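Local coordinates for protein aldolase (PDB 6VOQ) that belongs to the class II aldolase/adducin family, binds a zinc ion and forms an assembly of four chains, at residues T77-V82 / I142-A147; V123-D128 / V203-R207. All blocks are in the same frame, centred on the assembly; numbering follows the deposited sequence.

Overall arrangement
Interaction 1 (77-82 with 142-147) joins two helices in the body of the chain, its centre about 12 Å from the centre of the chain, whereas interaction 2 (123-128 with 203-207) lies farther out, about 18 Å from that centre, and ties down the C-terminal residues. Their centres are 24 Å apart and their nearest atoms about 11 Å, so the two do not touch. Along the chain their segments alternate. The side chain of Phe78 in interaction 1 is about 5 Å from a bound zinc ion; the zinc ligands are Glu75, His94, His96 and His161. In interaction 2, the side chain of Met124 is about 9 Å from a bound zinc ion and packs on another subunit.

Interaction 1 (T77-V82 / I142-A147); sequences TFHRAV and IAQALA
The ring of Phe78 reaches across to helix 140-149 and meets two methyl groups, each at a slant to the ring. With CG between its own backbone N and carbonyl carbon (chi1 64°), the ring lies so that its two ortho carbons meet different branches: Phe78 CD1 is 3.6 Å from Leu146 CD1, and Phe78 CD2 is 3.8 Å from Ile142 CG2. Ile142 presents the CG2 branch, which stands anti to its backbone N, while Leu146 CD1 also touches Phe78 CB. Farther along, Val82 CG2 rests against Leu146 CB at 4.1 Å.

In the alpha/beta fold of the class II aldolase/adducin family, the axes of segments 77-82 and 142-147, on helices 76-83 and 140-149, approach to 8.0 Å and run nearly parallel, crossing at -19°. Small residues permit this spacing. Ala81 CB faces Ala143 CB at 3.9 Å and Ala147 CB at 4.1 Å, and it abuts the carbonyl O of Ala143, which also accepts the helical hydrogen bond from Ala147 N. Both helices rest on the sheet: Phe78 touches Leu158 and Val164, Val82 touches Phe156 and Thr166, and Leu146 also touches Phe156. The Phe78 ring meets His94, a zinc ligand, edge-to-face. On helix 76-83, Ala81 O is hydrogen-bonded to His85 ND1, and Ala147 of the other helix touches the same histidine.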
# COMPACT_ATOMS: atom_id res chain seq x y z
N THR A 77 29.25 8.07 3.45
CA THR A 77 30.44 8.24 2.63
C THR A 77 30.10 8.77 1.24
O THR A 77 30.74 9.72 0.77
CB THR A 77 31.19 6.91 2.52
OG1 THR A 77 31.61 6.49 3.82
CG2 THR A 77 32.42 7.07 1.65
N PHE A 78 29.11 8.19 0.57
CA PHE A 78 28.82 8.69 -0.77
C PHE A 78 27.81 9.84 -0.75
O PHE A 78 27.66 10.51 -1.77
CB PHE A 78 28.37 7.56 -1.73
CG PHE A 78 27.07 6.86 -1.37
CD1 PHE A 78 25.85 7.51 -1.45
CD2 PHE A 78 27.08 5.52 -1.04
CE1 PHE A 78 24.68 6.84 -1.14
CE2 PHE A 78 25.91 4.85 -0.74
CZ PHE A 78 24.71 5.50 -0.79
N HIS A 79 27.13 10.08 0.37
CA HIS A 79 26.45 11.36 0.55
C HIS A 79 27.45 12.50 0.44
O HIS A 79 27.23 13.47 -0.30
CB HIS A 79 25.78 11.41 1.91
CG HIS A 79 24.50 10.66 1.99
ND1 HIS A 79 23.32 11.25 2.39
CD2 HIS A 79 24.21 9.36 1.76
CE1 HIS A 79 22.35 10.35 2.39
NE2 HIS A 79 22.86 9.20 2.00
N ARG A 80 28.56 12.41 1.18
CA ARG A 80 29.55 13.48 1.21
C ARG A 80 30.12 13.75 -0.17
O ARG A 80 30.32 14.91 -0.54
CB ARG A 80 30.69 13.13 2.17
CG ARG A 80 30.23 12.95 3.61
CD ARG A 80 31.39 12.85 4.57
NE ARG A 80 31.94 11.51 4.63
CZ ARG A 80 33.13 11.16 4.15
NH1 ARG A 80 33.91 12.06 3.57
NH2 ARG A 80 33.54 9.90 4.27
N ALA A 81 30.38 12.70 -0.95
CA ALA A 81 30.89 12.88 -2.31
C ALA A 81 30.01 13.82 -3.12
O ALA A 81 30.52 14.67 -3.85
CB ALA A 81 31.01 11.53 -3.01
N VAL A 82 28.69 13.72 -2.96
CA VAL A 82 27.78 14.62 -3.67
C VAL A 82 27.95 16.05 -3.18
O VAL A 82 28.11 16.98 -3.98
CB VAL A 82 26.33 14.14 -3.53
CG1 VAL A 82 25.38 15.13 -4.23
CG2 VAL A 82 26.18 12.74 -4.08
N ILE A 142 31.82 3.73 -5.63
CA ILE A 142 30.48 4.31 -5.57
C ILE A 142 30.58 5.81 -5.35
O ILE A 142 30.12 6.60 -6.18
CB ILE A 142 29.65 3.63 -4.47
CG1 ILE A 142 29.53 2.13 -4.78
CG2 ILE A 142 28.27 4.27 -4.39
CD1 ILE A 142 28.88 1.32 -3.68
N ALA A 143 31.24 6.22 -4.27
CA ALA A 143 31.48 7.64 -4.01
C ALA A 143 32.23 8.32 -5.15
O ALA A 143 31.96 9.49 -5.46
CB ALA A 143 32.26 7.80 -2.70
N GLN A 144 33.16 7.62 -5.80
CA GLN A 144 33.90 8.23 -6.90
C GLN A 144 32.96 8.58 -8.04
O GLN A 144 33.00 9.69 -8.58
CB GLN A 144 35.02 7.31 -7.37
CG GLN A 144 36.14 7.08 -6.35
CD GLN A 144 37.02 5.87 -6.69
OE1 GLN A 144 37.03 5.40 -7.83
NE2 GLN A 144 37.75 5.37 -5.70
N ALA A 145 32.10 7.64 -8.41
CA ALA A 145 31.15 7.88 -9.49
C ALA A 145 30.22 9.05 -9.16
O ALA A 145 30.00 9.93 -9.99
CB ALA A 145 30.35 6.61 -9.77
N LEU A 146 29.71 9.08 -7.92
CA LEU A 146 28.82 10.16 -7.50
C LEU A 146 29.52 11.51 -7.51
O LEU A 146 28.94 12.51 -7.96
CB LEU A 146 28.26 9.84 -6.12
CG LEU A 146 27.21 8.73 -6.15
CD1 LEU A 146 26.55 8.56 -4.78
CD2 LEU A 146 26.17 9.05 -7.20
N ALA A 147 30.76 11.58 -7.03
CA ALA A 147 31.48 12.85 -7.07
C ALA A 147 31.60 13.38 -8.50
O ALA A 147 31.46 14.58 -8.73
CB ALA A 147 32.86 12.70 -6.44

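Interaction 2 (V123-D128 / V203-R207); sequences VMRVGD and VKELR
Leu206 packs against Val123 and Met124 with both arms of its side chain, holding the C-terminal end of the chain, a type I beta turn from Lys204 to Arg207, to helix 121-125. Leu206 CD1 lies 3.9 Å from Val123 CB, whereas CD2 touches Met124 CG and, at 4.1 Å, its sulfur SD. Leu206 CB sits between the two residues, 3.8 Å from Met124 CG and 3.9 Å from Val123 CG1. The Met124 and Leu206 side chains meet at a slant. Val123 CG1, anti to its backbone N (chi1 -167°), also reaches Val203 CG1 at 3.8 Å, where the two valines cross at about a right angle. The Arg207 side chain extends back past Val123, and Val203 CG1 lies above one face of its guanidinium, nearer the margin than the centre. Asp128 approaches the edge near the guanidinium plane, its carboxylate turned 62° from that plane, in a long salt bridge of 3.6 Å from Asp128 OD1 to Arg207 NH2.

The turn redirects the chain beyond Val203 and places Leu206 over the helix. Gly127, with positive phi, is the first residue to leave helical geometry after helix 121-125, and Asp128 follows it. Farther out, Pro117 touches both valines and Pro120 lies against Leu206. Pro137 of a second subunit packs on Met124, and Arg136 of that subunit packs on Leu206 and Glu205. Just before Gly127, Val126 O is hydrogen-bonded to Asn154 ND2.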
# COMPACT_ATOMS: atom_id res chain seq x y z
N VAL A 123 11.30 16.04 -15.06
CA VAL A 123 12.13 16.91 -15.88
C VAL A 123 12.25 18.29 -15.24
O VAL A 123 13.34 18.88 -15.22
CB VAL A 123 11.55 17.02 -17.30
CG1 VAL A 123 12.55 17.67 -18.25
CG2 VAL A 123 11.10 15.66 -17.80
N MET A 124 11.15 18.81 -14.71
CA MET A 124 11.17 20.16 -14.17
C MET A 124 12.01 20.23 -12.91
O MET A 124 12.81 21.15 -12.75
CB MET A 124 9.74 20.63 -13.88
CG MET A 124 8.86 20.70 -15.10
SD MET A 124 7.15 21.07 -14.70
CE MET A 124 7.33 22.70 -13.99
N ARG A 125 11.85 19.26 -12.02
CA ARG A 125 12.41 19.36 -10.69
C ARG A 125 13.71 18.60 -10.52
O ARG A 125 14.50 18.95 -9.64
CB ARG A 125 11.39 18.88 -9.65
CG ARG A 125 10.02 19.51 -9.86
CD ARG A 125 8.93 18.79 -9.07
NE ARG A 125 9.00 19.10 -7.65
CZ ARG A 125 9.41 18.25 -6.73
NH1 ARG A 125 9.78 17.02 -7.08
NH2 ARG A 125 9.45 18.61 -5.45
N VAL A 126 13.97 17.59 -11.35
CA VAL A 126 15.15 16.77 -11.12
C VAL A 126 16.07 16.85 -12.33
O VAL A 126 17.26 17.16 -12.19
CB VAL A 126 14.76 15.31 -10.80
CG1 VAL A 126 15.99 14.52 -10.42
CG2 VAL A 126 13.75 15.27 -9.66
N GLY A 127 15.53 16.59 -13.51
CA GLY A 127 16.33 16.47 -14.71
C GLY A 127 16.68 15.02 -15.00
O GLY A 127 16.03 14.09 -14.52
N ASP A 128 17.75 14.85 -15.77
CA ASP A 128 18.19 13.50 -16.13
C ASP A 128 18.73 12.78 -14.90
O ASP A 128 19.25 13.39 -13.97
CB ASP A 128 19.26 13.54 -17.21
CG ASP A 128 18.72 13.96 -18.56
OD1 ASP A 128 17.53 14.31 -18.65
OD2 ASP A 128 19.50 13.95 -19.54
N VAL A 203 10.04 18.16 -23.85
CA VAL A 203 11.03 18.01 -22.78
C VAL A 203 11.90 19.25 -22.67
O VAL A 203 12.30 19.64 -21.56
CB VAL A 203 11.88 16.75 -23.01
CG1 VAL A 203 12.91 16.62 -21.90
CG2 VAL A 203 10.99 15.49 -23.09
N LYS A 204 12.21 19.89 -23.79
CA LYS A 204 13.02 21.10 -23.74
C LYS A 204 12.27 22.26 -23.11
O LYS A 204 12.90 23.13 -22.50
CB LYS A 204 13.50 21.46 -25.15
CG LYS A 204 14.62 22.50 -25.17
CD LYS A 204 15.65 22.21 -26.26
CE LYS A 204 16.47 20.96 -25.93
NZ LYS A 204 17.80 21.30 -25.33
N GLU A 205 10.94 22.27 -23.20
CA GLU A 205 10.15 23.34 -22.59
C GLU A 205 10.29 23.37 -21.08
O GLU A 205 10.02 24.41 -20.47
CB GLU A 205 8.67 23.18 -22.92
CG GLU A 205 8.29 23.45 -24.35
CD GLU A 205 7.03 22.69 -24.74
OE1 GLU A 205 6.91 22.33 -25.93
OE2 GLU A 205 6.18 22.46 -23.86
N LEU A 206 10.69 22.26 -20.46
CA LEU A 206 10.64 22.09 -19.02
C LEU A 206 11.99 22.32 -18.34
O LEU A 206 12.29 21.68 -17.34
CB LEU A 206 10.11 20.70 -18.67
CG LEU A 206 8.85 20.26 -19.40
CD1 LEU A 206 8.67 18.76 -19.31
CD2 LEU A 206 7.65 20.97 -18.81
N ARG A 207 12.81 23.22 -18.87
CA ARG A 207 14.07 23.55 -18.21
C ARG A 207 14.30 25.05 -18.18
O ARG A 207 13.98 25.75 -19.15
CB ARG A 207 15.21 22.83 -18.90
CG ARG A 207 15.01 21.33 -18.93
CD ARG A 207 15.57 20.68 -20.16
NE ARG A 207 15.79 19.25 -19.95
CZ ARG A 207 16.19 18.40 -20.89
NH1 ARG A 207 16.42 18.85 -22.12
NH2 ARG A 207 16.38 17.11 -20.60